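Local coordinates for lectin CEL-IV, C-type (PDB 3ALU), which binds galactose-containing sugars through a calcium ion, as a tetrameric C-type lectin, and is held here in complex with raffinose, at residues P7-F12 with R18-H23; N13-R18 with L149-Y154. All coordinates share one frame; numbering follows the deposited sequence.

Contact 1 (P7-F12 with R18-H23); sequences PLWTGF and RLFHNH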
# COMPACT_ATOMS: atom_id res chain seq x y z
N PRO A 7 5.12 8.13 -7.11
CA PRO A 7 4.73 8.56 -8.43
C PRO A 7 5.86 8.40 -9.42
O PRO A 7 7.01 8.75 -9.14
CB PRO A 7 4.38 10.03 -8.22
CG PRO A 7 3.93 10.09 -6.82
CD PRO A 7 4.92 9.19 -6.12
N LEU A 8 5.49 7.86 -10.58
CA LEU A 8 6.39 7.58 -11.72
C LEU A 8 7.12 6.24 -11.57
O LEU A 8 7.71 5.77 -12.54
CB LEU A 8 7.37 8.72 -12.08
CG LEU A 8 6.78 10.12 -12.31
CD1 LEU A 8 7.95 11.16 -12.48
CD2 LEU A 8 5.88 10.12 -13.55
N TRP A 9 7.06 5.65 -10.38
CA TRP A 9 7.67 4.32 -10.18
C TRP A 9 6.58 3.27 -10.35
O TRP A 9 5.41 3.59 -10.32
CB TRP A 9 8.35 4.20 -8.80
CG TRP A 9 9.54 5.11 -8.70
CD1 TRP A 9 9.53 6.49 -8.60
CD2 TRP A 9 10.91 4.73 -8.75
NE1 TRP A 9 10.81 6.98 -8.58
CE2 TRP A 9 11.69 5.92 -8.67
CE3 TRP A 9 11.57 3.50 -8.85
CZ2 TRP A 9 13.10 5.91 -8.69
CZ3 TRP A 9 12.95 3.48 -8.89
CH2 TRP A 9 13.72 4.68 -8.79
N THR A 10 6.96 2.01 -10.59
CA THR A 10 5.96 0.98 -10.77
C THR A 10 6.42 -0.30 -10.06
O THR A 10 7.61 -0.57 -10.01
CB THR A 10 5.59 0.78 -12.26
OG1 THR A 10 4.39 -0.01 -12.33
CG2 THR A 10 6.75 0.15 -13.03
N GLY A 11 5.47 -1.03 -9.49
CA GLY A 11 5.75 -2.11 -8.52
C GLY A 11 5.55 -3.49 -9.11
O GLY A 11 4.65 -3.72 -9.93
N PHE A 12 6.40 -4.41 -8.68
CA PHE A 12 6.24 -5.84 -9.00
C PHE A 12 6.85 -6.62 -7.88
O PHE A 12 8.02 -6.38 -7.49
CB PHE A 12 6.92 -6.23 -10.32
CG PHE A 12 6.62 -7.66 -10.75
CD1 PHE A 12 7.53 -8.68 -10.53
CD2 PHE A 12 5.42 -7.97 -11.39
CE1 PHE A 12 7.24 -10.02 -10.96
CE2 PHE A 12 5.11 -9.27 -11.79
CZ PHE A 12 6.03 -10.30 -11.56
N ARG A 18 11.92 1.85 -11.99
CA ARG A 18 11.73 2.94 -12.94
C ARG A 18 12.83 2.89 -14.00
O ARG A 18 14.03 2.72 -13.71
CB ARG A 18 11.72 4.29 -12.22
CG ARG A 18 11.42 5.48 -13.17
CD ARG A 18 11.09 6.74 -12.39
NE ARG A 18 11.12 7.83 -13.33
CZ ARG A 18 11.26 9.10 -12.95
NH1 ARG A 18 11.31 9.40 -11.66
NH2 ARG A 18 11.34 10.05 -13.85
N LEU A 19 12.37 2.96 -15.24
CA LEU A 19 13.24 3.08 -16.42
C LEU A 19 13.63 4.51 -16.66
O LEU A 19 12.74 5.41 -16.77
CB LEU A 19 12.49 2.50 -17.63
CG LEU A 19 13.20 2.70 -18.99
CD1 LEU A 19 14.41 1.80 -19.08
CD2 LEU A 19 12.25 2.43 -20.12
N PHE A 20 14.93 4.74 -16.79
CA PHE A 20 15.45 6.10 -17.09
C PHE A 20 15.98 6.18 -18.50
O PHE A 20 16.59 5.23 -19.01
CB PHE A 20 16.50 6.53 -16.06
CG PHE A 20 15.92 6.77 -14.69
CD1 PHE A 20 15.40 8.03 -14.35
CD2 PHE A 20 15.79 5.73 -13.78
CE1 PHE A 20 14.81 8.25 -13.12
CE2 PHE A 20 15.21 5.96 -12.50
CZ PHE A 20 14.71 7.23 -12.19
N HIS A 21 15.73 7.33 -19.14
CA HIS A 21 15.96 7.49 -20.59
C HIS A 21 17.23 8.16 -20.97
O HIS A 21 17.59 8.15 -22.17
CB HIS A 21 14.78 8.21 -21.26
CG HIS A 21 13.50 7.45 -21.20
ND1 HIS A 21 12.86 7.00 -22.33
CD2 HIS A 21 12.73 7.08 -20.15
CE1 HIS A 21 11.74 6.40 -21.98
NE2 HIS A 21 11.64 6.41 -20.67
N ASN A 22 17.95 8.72 -19.99
CA ASN A 22 19.26 9.29 -20.31
C ASN A 22 20.28 8.17 -20.37
O ASN A 22 20.09 7.09 -19.76
CB ASN A 22 19.67 10.46 -19.39
CG ASN A 22 19.84 10.06 -17.96
OD1 ASN A 22 19.00 9.35 -17.39
ND2 ASN A 22 20.93 10.54 -17.34
N HIS A 23 21.29 8.36 -21.19
CA HIS A 23 22.20 7.26 -21.47
C HIS A 23 23.40 7.50 -20.60
O HIS A 23 24.08 8.54 -20.73
CB HIS A 23 22.59 7.25 -22.94
CG HIS A 23 21.54 6.68 -23.87
ND1 HIS A 23 20.20 6.98 -23.78
CD2 HIS A 23 21.66 5.84 -24.92
CE1 HIS A 23 19.54 6.37 -24.75
NE2 HIS A 23 20.41 5.67 -25.46

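Contact 2 (N13-R18 with L149-Y154); sequences NGKCFR and LPCVHY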
# COMPACT_ATOMS: atom_id res chain seq x y z
N ASN A 13 6.04 -7.53 -7.33
CA ASN A 13 6.49 -8.44 -6.28
C ASN A 13 7.22 -7.76 -5.12
O ASN A 13 8.25 -8.25 -4.67
CB ASN A 13 7.40 -9.49 -6.90
CG ASN A 13 7.06 -10.87 -6.42
OD1 ASN A 13 7.44 -11.26 -5.31
ND2 ASN A 13 6.32 -11.63 -7.24
N GLY A 14 6.70 -6.62 -4.69
CA GLY A 14 7.26 -5.94 -3.52
C GLY A 14 8.36 -4.93 -3.77
O GLY A 14 8.80 -4.27 -2.84
N LYS A 15 8.78 -4.81 -5.02
CA LYS A 15 9.86 -3.87 -5.38
C LYS A 15 9.35 -2.79 -6.32
O LYS A 15 8.41 -3.01 -7.07
CB LYS A 15 11.01 -4.61 -6.05
CG LYS A 15 11.73 -5.51 -5.08
CD LYS A 15 12.76 -6.38 -5.78
CE LYS A 15 13.98 -5.57 -6.15
NZ LYS A 15 15.11 -6.50 -6.55
N CYS A 16 10.02 -1.63 -6.32
CA CYS A 16 9.59 -0.51 -7.13
C CYS A 16 10.69 -0.19 -8.15
O CYS A 16 11.89 -0.11 -7.79
CB CYS A 16 9.37 0.75 -6.28
SG CYS A 16 8.02 0.52 -5.10
N PHE A 17 10.27 -0.06 -9.40
CA PHE A 17 11.21 0.11 -10.51
C PHE A 17 10.89 1.34 -11.32
O PHE A 17 9.74 1.78 -11.41
CB PHE A 17 11.12 -1.09 -11.44
CG PHE A 17 11.47 -2.42 -10.80
CD1 PHE A 17 10.46 -3.27 -10.35
CD2 PHE A 17 12.79 -2.81 -10.67
CE1 PHE A 17 10.77 -4.51 -9.78
CE2 PHE A 17 13.12 -4.04 -10.10
CZ PHE A 17 12.14 -4.90 -9.66
N ARG A 18 11.92 1.85 -11.99
CA ARG A 18 11.73 2.94 -12.94
C ARG A 18 12.83 2.89 -14.00
O ARG A 18 14.03 2.72 -13.71
CB ARG A 18 11.72 4.29 -12.22
CG ARG A 18 11.42 5.48 -13.17
CD ARG A 18 11.09 6.74 -12.39
NE ARG A 18 11.12 7.83 -13.33
CZ ARG A 18 11.26 9.10 -12.95
NH1 ARG A 18 11.31 9.40 -11.66
NH2 ARG A 18 11.34 10.05 -13.85
N LEU A 149 14.10 1.03 -6.16
CA LEU A 149 14.23 1.67 -4.85
C LEU A 149 14.70 0.63 -3.85
O LEU A 149 14.58 -0.56 -4.11
CB LEU A 149 12.86 2.27 -4.44
CG LEU A 149 12.46 3.46 -5.33
CD1 LEU A 149 11.05 3.93 -4.95
CD2 LEU A 149 13.43 4.64 -5.18
N PRO A 150 15.24 1.06 -2.69
CA PRO A 150 15.69 0.14 -1.69
C PRO A 150 14.60 -0.89 -1.38
O PRO A 150 13.44 -0.51 -1.15
CB PRO A 150 15.99 1.04 -0.46
CG PRO A 150 16.25 2.37 -1.02
CD PRO A 150 15.48 2.47 -2.30
N CYS A 151 14.96 -2.16 -1.44
CA CYS A 151 14.04 -3.27 -1.22
C CYS A 151 14.13 -3.65 0.26
O CYS A 151 15.21 -4.01 0.75
CB CYS A 151 14.45 -4.47 -2.09
SG CYS A 151 13.30 -5.89 -2.07
N VAL A 152 13.02 -3.51 0.98
CA VAL A 152 13.04 -3.77 2.42
C VAL A 152 11.76 -4.46 2.84
O VAL A 152 10.74 -4.35 2.17
CB VAL A 152 13.18 -2.48 3.24
CG1 VAL A 152 14.53 -1.82 2.94
CG2 VAL A 152 12.03 -1.50 2.94
N HIS A 153 11.84 -5.20 3.93
CA HIS A 153 10.67 -5.85 4.49
C HIS A 153 10.76 -5.83 6.02
O HIS A 153 11.85 -5.73 6.61
CB HIS A 153 10.53 -7.29 3.96
CG HIS A 153 11.64 -8.20 4.39
ND1 HIS A 153 12.92 -8.10 3.89
CD2 HIS A 153 11.65 -9.22 5.27
CE1 HIS A 153 13.68 -9.03 4.45
NE2 HIS A 153 12.93 -9.72 5.29
N TYR A 154 9.60 -5.88 6.66
CA TYR A 154 9.56 -5.96 8.12
C TYR A 154 9.94 -7.35 8.58
O TYR A 154 9.64 -8.33 7.91
CB TYR A 154 8.17 -5.63 8.64
CG TYR A 154 7.75 -4.21 8.40
CD1 TYR A 154 8.44 -3.15 8.97
CD2 TYR A 154 6.65 -3.92 7.59
CE1 TYR A 154 8.05 -1.85 8.73
CE2 TYR A 154 6.25 -2.66 7.39
CZ TYR A 154 6.94 -1.62 7.95
OH TYR A 154 6.53 -0.33 7.73
O HOH W 1 10.62 -2.63 -0.89
O HOH W 2 12.06 -1.59 -4.42

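Contact 1 (P7-F12 with R18-H23)
With CG anti to the backbone N (chi1 -176°) and the chain extended from there to NE, Arg18 runs across Trp9 and on alongside Leu8, which points the same way. Trp9 has its CG beside the backbone N instead, and this turns one face of the indole to the root of the arginine. Arg18 CB sits over that face, 3.5 Å from Trp9 CE3, in a CH-pi contact only 15° off the normal of the six-membered ring. Further out, Arg18 CD passes 3.5 Å from the backbone O of Leu8. The guanidinium stands perpendicular to the indole, with Trp9 NE1 at its edge. Its two faces are filled by apolar groups: Leu8 CD1 on one, offset toward the rim and 3.8 Å from Arg18 NH2, and Phe20 CE1 over the centre of the other. Phe20 also turns its edge toward the indole in an offset edge-to-face pair, CZ lying 4.1 Å from Trp9 CZ2 and the planes 68° apart. Phe36 meets Trp9 edge-to-face as well, and Tyr145 lies against Phe20. Trp9 O and Thr10 OG1 hydrogen-bond to Thr10 OG1 and Trp9 O of the second subunit, placing the packing beside a subunit interface. The loop entering strand 10-12 is packed here onto strand 15-21, its antiparallel hairpin partner, near the N-terminus of the C-type lectin fold.

Contact 2 (N13-R18 with L149-Y154)
Lys15 lays its aliphatic chain over the sulfur of Cys151, CG coming within 3.4 Å of SG and CD within 3.8 Å. CG lies beside the backbone N (chi1 -69°), and a bend at chi3 (75°) swings CE off the sulfur, to 4.1 Å from Cys151 SG, and the ammonium group goes on to Gln148 OE1. The sulfur is itself disulfide-bonded to Cys41 of the third subunit, so the lysine methylenes pack against an interchain crosslink. A second half-cystine, Cys16, points toward 149-154 and meets the end of a leucine: its CB lies 3.8 Å from Leu149 CD1, while its SG is bonded to Cys5. The backbones meet directly through one hydrogen bond, Leu149 N to Cys16 O at 3.0 Å. Beyond it the chains stand farther apart, and waters bridge the separation. One accepts from Cys16 N at 2.8 Å and donates to Leu149 O, so both backbone polar groups of Cys16 are directed to the same leucine, one directly and one through water. The other water accepts a hydrogen bond from Val152 N and donates one to Gly14 O. After this, Val152, His153 and Tyr154 join an antiparallel ladder with a strand of the third subunit. The site is thus a water-mediated continuation of the antiparallel pairing of strands 15-21 and 143-148, where the C-terminal end of the chain leaves this sheet of the C-type lectin fold for a disulfide-linked intersubunit sheet.

Both contacts draw on strand 15-21 and share Arg18, and their centres lie 13 Å apart. Contact 1 packs this strand against the loop leading into its hairpin partner, whereas contact 2 sets it against the chain leaving strand 143-148. Trp9 joins them: its CZ3 packs 3.6 Å from Leu149 CG, and its CE3 lies 3.4 Å from Phe17 C. A probable backbone hydrogen bond, Thr10 O to Phe17 N at 2.8 Å, pairs strand 10-12 with strand 15-21. Contact 1 borders the second subunit and contact 2 chiefly the third. Both are away from the calcium site of Glu113, Asn115, Asn116 and Asp136 and the sugar pocket around it.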